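Local coordinates for protein prolyl-tRNA synthetase (Giardia lamblia ATCC 50803, PDB 3IAL) that probably charges proline-specific tRNA with L-proline at the expense of ATP, and holds the prolyl-adenylate intermediate in this crystal, at residues B[29-32]-B[33-37]; B[255-258]-B[259-263]; B[291-295]-B[296-300]. All coordinates share one frame; numbering follows the deposited sequence.

Contact 1: residues B[29-32]-B[33-37]; sequences DAIM and DAAEL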
loop_
_atom_site.group_PDB
_atom_site.type_symbol
_atom_site.label_atom_id
_atom_site.label_comp_id
_atom_site.label_asym_id
_atom_site.label_seq_id
_atom_site.Cartn_x
_atom_site.Cartn_y
_atom_site.Cartn_z
ATOM N N ASP B 29 -22.552 0.014 13.943
ATOM C CA ASP B 29 -22.968 1.022 12.964
ATOM C C ASP B 29 -22.726 2.445 13.452
ATOM O O ASP B 29 -22.217 3.280 12.699
ATOM C CB ASP B 29 -24.445 0.862 12.596
ATOM C CG ASP B 29 -24.711 -0.366 11.744
ATOM O OD1 ASP B 29 -23.772 -0.885 11.093
ATOM O OD2 ASP B 29 -25.874 -0.814 11.739
ATOM N N ALA B 30 -23.079 2.720 14.708
ATOM C CA ALA B 30 -22.905 4.056 15.269
ATOM C C ALA B 30 -21.408 4.418 15.417
ATOM O O ALA B 30 -20.992 5.521 15.056
ATOM C CB ALA B 30 -23.632 4.178 16.612
ATOM N N ILE B 31 -20.596 3.493 15.921
ATOM C CA ILE B 31 -19.166 3.777 16.064
ATOM C C ILE B 31 -18.482 3.986 14.699
ATOM O O ILE B 31 -17.590 4.819 14.595
ATOM C CB ILE B 31 -18.419 2.724 16.933
ATOM C CG1 ILE B 31 -17.119 3.316 17.500
ATOM C CG2 ILE B 31 -18.129 1.448 16.129
ATOM C CD1 ILE B 31 -17.284 4.696 18.188
ATOM N N MET B 32 -18.916 3.263 13.657
ATOM C CA MET B 32 -18.372 3.454 12.297
ATOM C C MET B 32 -18.495 4.910 11.878
ATOM O O MET B 32 -17.544 5.493 11.341
ATOM C CB MET B 32 -19.104 2.606 11.246
ATOM C CG MET B 32 -18.831 1.113 11.243
ATOM S SD MET B 32 -17.121 0.643 10.944
ATOM C CE MET B 32 -16.635 0.195 12.604
ATOM N N ASP B 33 -19.667 5.489 12.140
ATOM C CA ASP B 33 -19.941 6.883 11.803
ATOM C C ASP B 33 -19.315 7.882 12.779
ATOM O O ASP B 33 -18.595 8.791 12.359
ATOM C CB ASP B 33 -21.453 7.117 11.699
ATOM C CG ASP B 33 -22.101 6.298 10.579
ATOM O OD1 ASP B 33 -21.369 5.632 9.807
ATOM O OD2 ASP B 33 -23.348 6.317 10.474
ATOM N N ALA B 34 -19.590 7.710 14.072
ATOM C CA ALA B 34 -19.162 8.670 15.095
ATOM C C ALA B 34 -17.644 8.826 15.154
ATOM O O ALA B 34 -17.141 9.935 15.347
ATOM C CB ALA B 34 -19.713 8.276 16.474
ATOM N N ALA B 35 -16.911 7.729 14.973
ATOM C CA ALA B 35 -15.440 7.795 14.945
ATOM C C ALA B 35 -14.890 8.133 13.539
ATOM O O ALA B 35 -13.682 8.239 13.351
ATOM C CB ALA B 35 -14.840 6.500 15.481
ATOM N N GLU B 36 -15.795 8.330 12.577
ATOM C CA GLU B 36 -15.461 8.689 11.197
ATOM C C GLU B 36 -14.489 7.689 10.557
ATOM O O GLU B 36 -13.469 8.057 9.985
ATOM C CB GLU B 36 -14.969 10.143 11.128
ATOM C CG GLU B 36 -15.983 11.101 11.782
ATOM C CD GLU B 36 -15.786 12.556 11.430
ATOM O OE1 GLU B 36 -14.633 12.994 11.296
ATOM O OE2 GLU B 36 -16.802 13.275 11.316
ATOM N N LEU B 37 -14.834 6.413 10.674
ATOM C CA LEU B 37 -13.990 5.329 10.175
ATOM C C LEU B 37 -14.272 5.070 8.695
ATOM O O LEU B 37 -13.357 4.916 7.896
ATOM C CB LEU B 37 -14.254 4.049 10.968
ATOM C CG LEU B 37 -13.942 4.100 12.464
ATOM C CD1 LEU B 37 -14.081 2.706 13.090
ATOM C CD2 LEU B 37 -12.553 4.672 12.700
#
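Met32 crosses Leu37 at about a right angle, its CE methyl lying 3.6 Å from Leu37 CD1. Bends at chi2 (-61°) and chi3 curl the thioether round, instead of letting it run straight out from the helix, and bring its terminal methyl onto the leucine. Leu282 of helix 276-285 packs against both side chains. At the neighbouring position of the same turn a second apolar pair forms alongside the helix: CG1 of Ile31 is trans to the backbone N (chi1 -158°), and Ile31 CD1 comes 4.1 Å from Ala35 CB. The backbone beneath is ordinary alpha-helix at first, with Ala34 N donating to Ala30 O at 2.8 Å in an almost straight bond (173°) and Ala35 N donating to Ile31 O at 3.0 Å. Then Glu36 takes a positive phi, and the pattern changes. Leu37 N reaches five residues back to Met32 O (2.9 Å), while Glu36 N bonds to Asp33 O (2.8 Å) inside that wider loop. These two bonds satisfy carbonyls of the last turn and bring Leu37 back under Met32. On the polar flank, Asp29 forms a salt bridge with Lys160. The nested pair of bonds, the positive phi and the apolar clasp of Leu37 on Met32 together make a Schellman motif, which ends helix 24-34.

Contact 2: residues B[255-258]-B[259-263]; sequences LYAN and KANES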
loop_
_atom_site.group_PDB
_atom_site.type_symbol
_atom_site.label_atom_id
_atom_site.label_comp_id
_atom_site.label_asym_id
_atom_site.label_seq_id
_atom_site.Cartn_x
_atom_site.Cartn_y
_atom_site.Cartn_z
ATOM N N LEU B 255 3.382 -26.890 -14.835
ATOM C CA LEU B 255 4.219 -28.063 -14.805
ATOM C C LEU B 255 5.665 -27.631 -14.630
ATOM O O LEU B 255 6.079 -26.609 -15.169
ATOM C CB LEU B 255 4.060 -28.852 -16.112
ATOM C CG LEU B 255 2.775 -29.670 -16.293
ATOM C CD1 LEU B 255 2.681 -30.164 -17.737
ATOM C CD2 LEU B 255 2.729 -30.853 -15.320
ATOM N N TYR B 256 6.418 -28.399 -13.854
ATOM C CA TYR B 256 7.847 -28.177 -13.715
ATOM C C TYR B 256 8.603 -29.479 -13.939
ATOM O O TYR B 256 8.120 -30.562 -13.589
ATOM C CB TYR B 256 8.192 -27.572 -12.344
ATOM C CG TYR B 256 8.109 -28.512 -11.152
ATOM C CD1 TYR B 256 9.239 -29.200 -10.703
ATOM C CD2 TYR B 256 6.919 -28.673 -10.440
ATOM C CE1 TYR B 256 9.181 -30.041 -9.601
ATOM C CE2 TYR B 256 6.851 -29.526 -9.327
ATOM C CZ TYR B 256 7.987 -30.210 -8.921
ATOM O OH TYR B 256 7.943 -31.053 -7.830
ATOM N N ALA B 257 9.781 -29.360 -14.539
ATOM C CA ALA B 257 10.686 -30.485 -14.680
ATOM C C ALA B 257 11.419 -30.665 -13.360
ATOM O O ALA B 257 12.100 -29.750 -12.909
ATOM C CB ALA B 257 11.687 -30.235 -15.832
ATOM N N ASN B 258 11.282 -31.834 -12.740
ATOM C CA ASN B 258 12.004 -32.124 -11.499
ATOM C C ASN B 258 13.452 -32.515 -11.787
ATOM O O ASN B 258 13.891 -32.429 -12.934
ATOM C CB ASN B 258 11.254 -33.166 -10.646
ATOM C CG ASN B 258 11.233 -34.564 -11.252
ATOM O OD1 ASN B 258 11.959 -34.881 -12.198
ATOM N ND2 ASN B 258 10.395 -35.428 -10.670
ATOM N N LYS B 259 14.199 -32.913 -10.761
ATOM C CA LYS B 259 15.623 -33.265 -10.923
ATOM C C LYS B 259 15.847 -34.471 -11.837
ATOM O O LYS B 259 16.867 -34.547 -12.518
ATOM C CB LYS B 259 16.281 -33.537 -9.567
ATOM C CG LYS B 259 16.689 -32.285 -8.811
ATOM C CD LYS B 259 16.923 -32.575 -7.335
ATOM C CE LYS B 259 17.411 -31.335 -6.595
ATOM N NZ LYS B 259 17.459 -31.550 -5.123
ATOM N N ALA B 260 14.893 -35.400 -11.852
ATOM C CA ALA B 260 14.944 -36.559 -12.752
ATOM C C ALA B 260 14.385 -36.230 -14.144
ATOM O O ALA B 260 14.268 -37.108 -14.984
ATOM C CB ALA B 260 14.180 -37.725 -12.138
ATOM N N ASN B 261 14.038 -34.961 -14.373
ATOM C CA ASN B 261 13.442 -34.495 -15.633
ATOM C C ASN B 261 12.052 -35.083 -15.884
ATOM O O ASN B 261 11.604 -35.185 -17.022
ATOM C CB ASN B 261 14.375 -34.752 -16.828
ATOM C CG ASN B 261 14.103 -33.809 -18.002
ATOM O OD1 ASN B 261 13.752 -32.648 -17.815
ATOM N ND2 ASN B 261 14.276 -34.314 -19.220
ATOM N N GLU B 262 11.371 -35.450 -14.805
ATOM C CA GLU B 262 9.968 -35.809 -14.867
ATOM C C GLU B 262 9.171 -34.519 -14.780
ATOM O O GLU B 262 9.497 -33.640 -13.995
ATOM C CB GLU B 262 9.581 -36.718 -13.706
ATOM C CG GLU B 262 10.489 -37.933 -13.517
ATOM C CD GLU B 262 10.069 -38.792 -12.339
ATOM O OE1 GLU B 262 9.861 -38.237 -11.229
ATOM O OE2 GLU B 262 9.948 -40.023 -12.530
ATOM N N SER B 263 8.130 -34.421 -15.592
ATOM C CA SER B 263 7.243 -33.275 -15.614
ATOM C C SER B 263 6.189 -33.479 -14.518
ATOM O O SER B 263 5.477 -34.484 -14.527
ATOM C CB SER B 263 6.599 -33.166 -17.000
ATOM O OG SER B 263 6.303 -31.830 -17.330
#
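Asn258 and Glu262 face each other across a tight beta-hairpin, a type I turn from Asn258 to Asn261 closed by a G1 beta bulge, and both backbone and side chains are joined here. The hairpin belongs to the class II synthetase core and leads into strand 263-274. Asn258 N donates almost straight (173°) to Glu262 O at 2.8 Å, and Asn261 N closes the turn on Asn258 O at 2.9 Å. Asn261, with positive phi and psi, takes the left-handed conformation that the first bulge position calls for. Next to the bulge the strands draw together: Ala257 and Ser263 form a non-hydrogen-bonded antiparallel pair with CA atoms 4.5 Å apart, and two CA-H...O contacts run in opposite directions, Ala257 CA to Glu262 O and Ser263 CA to Tyr256 O. The ring of Tyr256 packs against Val264 and Pro266 of strand 263-274, and its OH bonds to Ala178 O.

The other side is looser. Lys259, Ala260 and Asn261 form the exposed tip and touch a neighbouring molecule in the crystal; the extended lysine also brushes Tyr138. At the open end of the hairpin Leu255 CB stays 3.9 Å from Ser263 OG, and beside the turn Ala257 CB is met by Asn261 OD1 at 3.7 Å, neither more than a van der Waals contact.

Within the tight part the amide of Asn258 is gripped at both ends. Its CG stands between backbone N and carbonyl carbon (chi1 69°), which swings the amide in over the turn. OD1 accepts Glu262 N at 2.7 Å, the donor lying above the carbonyl plane. ND2 donates to Glu262 OE1 at 2.9 Å, the oxygen lying in the amide plane and using its anti lone pair.

Contact 3: residues B[291-295]-B[296-300]; sequences LVLPP and LIAPI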
loop_
_atom_site.group_PDB
_atom_site.type_symbol
_atom_site.label_atom_id
_atom_site.label_comp_id
_atom_site.label_asym_id
_atom_site.label_seq_id
_atom_site.Cartn_x
_atom_site.Cartn_y
_atom_site.Cartn_z
ATOM N N LEU B 291 -14.337 3.412 20.776
ATOM C CA LEU B 291 -13.221 2.573 20.397
ATOM C C LEU B 291 -12.191 2.471 21.511
ATOM O O LEU B 291 -12.071 3.364 22.342
ATOM C CB LEU B 291 -12.526 3.113 19.133
ATOM C CG LEU B 291 -13.372 3.263 17.866
ATOM C CD1 LEU B 291 -12.561 3.903 16.754
ATOM C CD2 LEU B 291 -13.941 1.927 17.420
ATOM N N VAL B 292 -11.463 1.361 21.497
ATOM C CA VAL B 292 -10.327 1.104 22.368
ATOM C C VAL B 292 -9.299 0.405 21.465
ATOM O O VAL B 292 -9.393 -0.787 21.230
ATOM C CB VAL B 292 -10.738 0.177 23.539
ATOM C CG1 VAL B 292 -9.530 -0.265 24.351
ATOM C CG2 VAL B 292 -11.800 0.862 24.434
ATOM N N LEU B 293 -8.325 1.157 20.961
ATOM C CA LEU B 293 -7.449 0.681 19.887
ATOM C C LEU B 293 -6.149 0.064 20.399
ATOM O O LEU B 293 -5.439 0.684 21.185
ATOM C CB LEU B 293 -7.102 1.838 18.938
ATOM C CG LEU B 293 -8.285 2.549 18.284
ATOM C CD1 LEU B 293 -7.794 3.774 17.512
ATOM C CD2 LEU B 293 -9.054 1.599 17.368
ATOM N N PRO B 294 -5.821 -1.150 19.932
ATOM C CA PRO B 294 -4.462 -1.642 20.111
ATOM C C PRO B 294 -3.455 -0.678 19.463
ATOM O O PRO B 294 -3.798 -0.025 18.464
ATOM C CB PRO B 294 -4.475 -2.979 19.382
ATOM C CG PRO B 294 -5.905 -3.393 19.348
ATOM C CD PRO B 294 -6.671 -2.121 19.223
ATOM N N PRO B 295 -2.237 -0.558 20.035
ATOM C CA PRO B 295 -1.231 0.382 19.532
ATOM C C PRO B 295 -0.952 0.301 18.028
ATOM O O PRO B 295 -0.806 1.344 17.385
ATOM C CB PRO B 295 0.027 0.012 20.333
ATOM C CG PRO B 295 -0.492 -0.477 21.625
ATOM C CD PRO B 295 -1.827 -1.152 21.320
ATOM N N LEU B 296 -0.881 -0.912 17.484
ATOM C CA LEU B 296 -0.622 -1.119 16.051
ATOM C C LEU B 296 -1.490 -0.223 15.166
ATOM O O LEU B 296 -1.008 0.376 14.208
ATOM C CB LEU B 296 -0.871 -2.583 15.660
ATOM C CG LEU B 296 -0.697 -2.900 14.164
ATOM C CD1 LEU B 296 0.781 -2.806 13.774
ATOM C CD2 LEU B 296 -1.283 -4.272 13.791
ATOM N N ILE B 297 -2.773 -0.141 15.498
ATOM C CA ILE B 297 -3.741 0.555 14.650
ATOM C C ILE B 297 -4.218 1.892 15.203
ATOM O O ILE B 297 -5.152 2.458 14.671
ATOM C CB ILE B 297 -4.974 -0.341 14.338
ATOM C CG1 ILE B 297 -5.699 -0.773 15.630
ATOM C CG2 ILE B 297 -4.541 -1.539 13.512
ATOM C CD1 ILE B 297 -7.130 -1.336 15.413
ATOM N N ALA B 298 -3.585 2.402 16.254
ATOM C CA ALA B 298 -3.938 3.722 16.774
ATOM C C ALA B 298 -3.241 4.785 15.926
ATOM O O ALA B 298 -2.007 4.852 15.922
ATOM C CB ALA B 298 -3.512 3.858 18.241
ATOM N N PRO B 299 -4.013 5.615 15.198
ATOM C CA PRO B 299 -3.350 6.710 14.473
ATOM C C PRO B 299 -2.572 7.656 15.400
ATOM O O PRO B 299 -1.564 8.223 14.985
ATOM C CB PRO B 299 -4.518 7.432 13.785
ATOM C CG PRO B 299 -5.546 6.378 13.612
ATOM C CD PRO B 299 -5.453 5.569 14.890
ATOM N N ILE B 300 -3.040 7.799 16.641
ATOM C CA ILE B 300 -2.335 8.531 17.688
ATOM C C ILE B 300 -2.214 7.621 18.905
ATOM O O ILE B 300 -3.218 7.273 19.516
ATOM C CB ILE B 300 -3.121 9.806 18.077
ATOM C CG1 ILE B 300 -3.034 10.849 16.960
ATOM C CG2 ILE B 300 -2.605 10.399 19.390
ATOM C CD1 ILE B 300 -4.145 11.887 17.026
#
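Leu293 and Pro294 fold back onto Ile297 and Ala298 around a short 3-10 turn, in the connection between helix 276-285 and strand 302-307, a strand of the five-stranded sheet of the anticodon-binding domain. The hydrogen bonds come in two successive steps, each spanning three residues. Ile297 N donates to Pro294 O at 3.1 Å, and Ala298 N to Pro295 O at 3.2 Å; both donors sit well above the carbonyl planes, the second by 69°, as the tight winding imposes. Pro295, which has no N-H of its own to give, is the first residue of the 3-10 segment, and its carbonyl also receives a weak bond from His301 NE2.

Apolar contacts fill the inside of the bend. Leu293 touches at two points here: CD1 meets Pro299 CD at 3.9 Å with the side chains at about a right angle, and the CB methylene faces Ala298 CB at 4.2 Å. Helix 52-71 lies behind, touching Leu293 through Met57 and Ile297 through Ile61, and Leu282 of helix 276-285 packs on both.

Ile297 joins the two kinds of contact. A chi1 of 59° places CG1 over the residue's own backbone, flanked by N and C, and directs CD1 back at the preceding residues. That one methyl lies 4.0 Å from Leu293 CD2 and 3.9 Å from CD of Pro294, whose ring lies side by side with the isoleucine side chain.

In the fold
From the N terminus the chain first ends helix 24-34 at contact 1, turns the hairpin between strands 256-257 and 263-274 at contact 2, and bends at contact 3 on its way to strand 302-307. Each closes only a short local loop, and the three follow in series, neither nesting nor crossing. Contacts 1 and 3 nevertheless meet in space: Leu291 packs against Ile31, Ala35 and Leu37, and Leu282 of helix 276-285 touches both regions, so the N-terminal helix is tied to the lead-in to the anticodon-binding domain. Contact 2 lies apart, at the edge of the class II core, with its centre about 55 Å from that of contact 1.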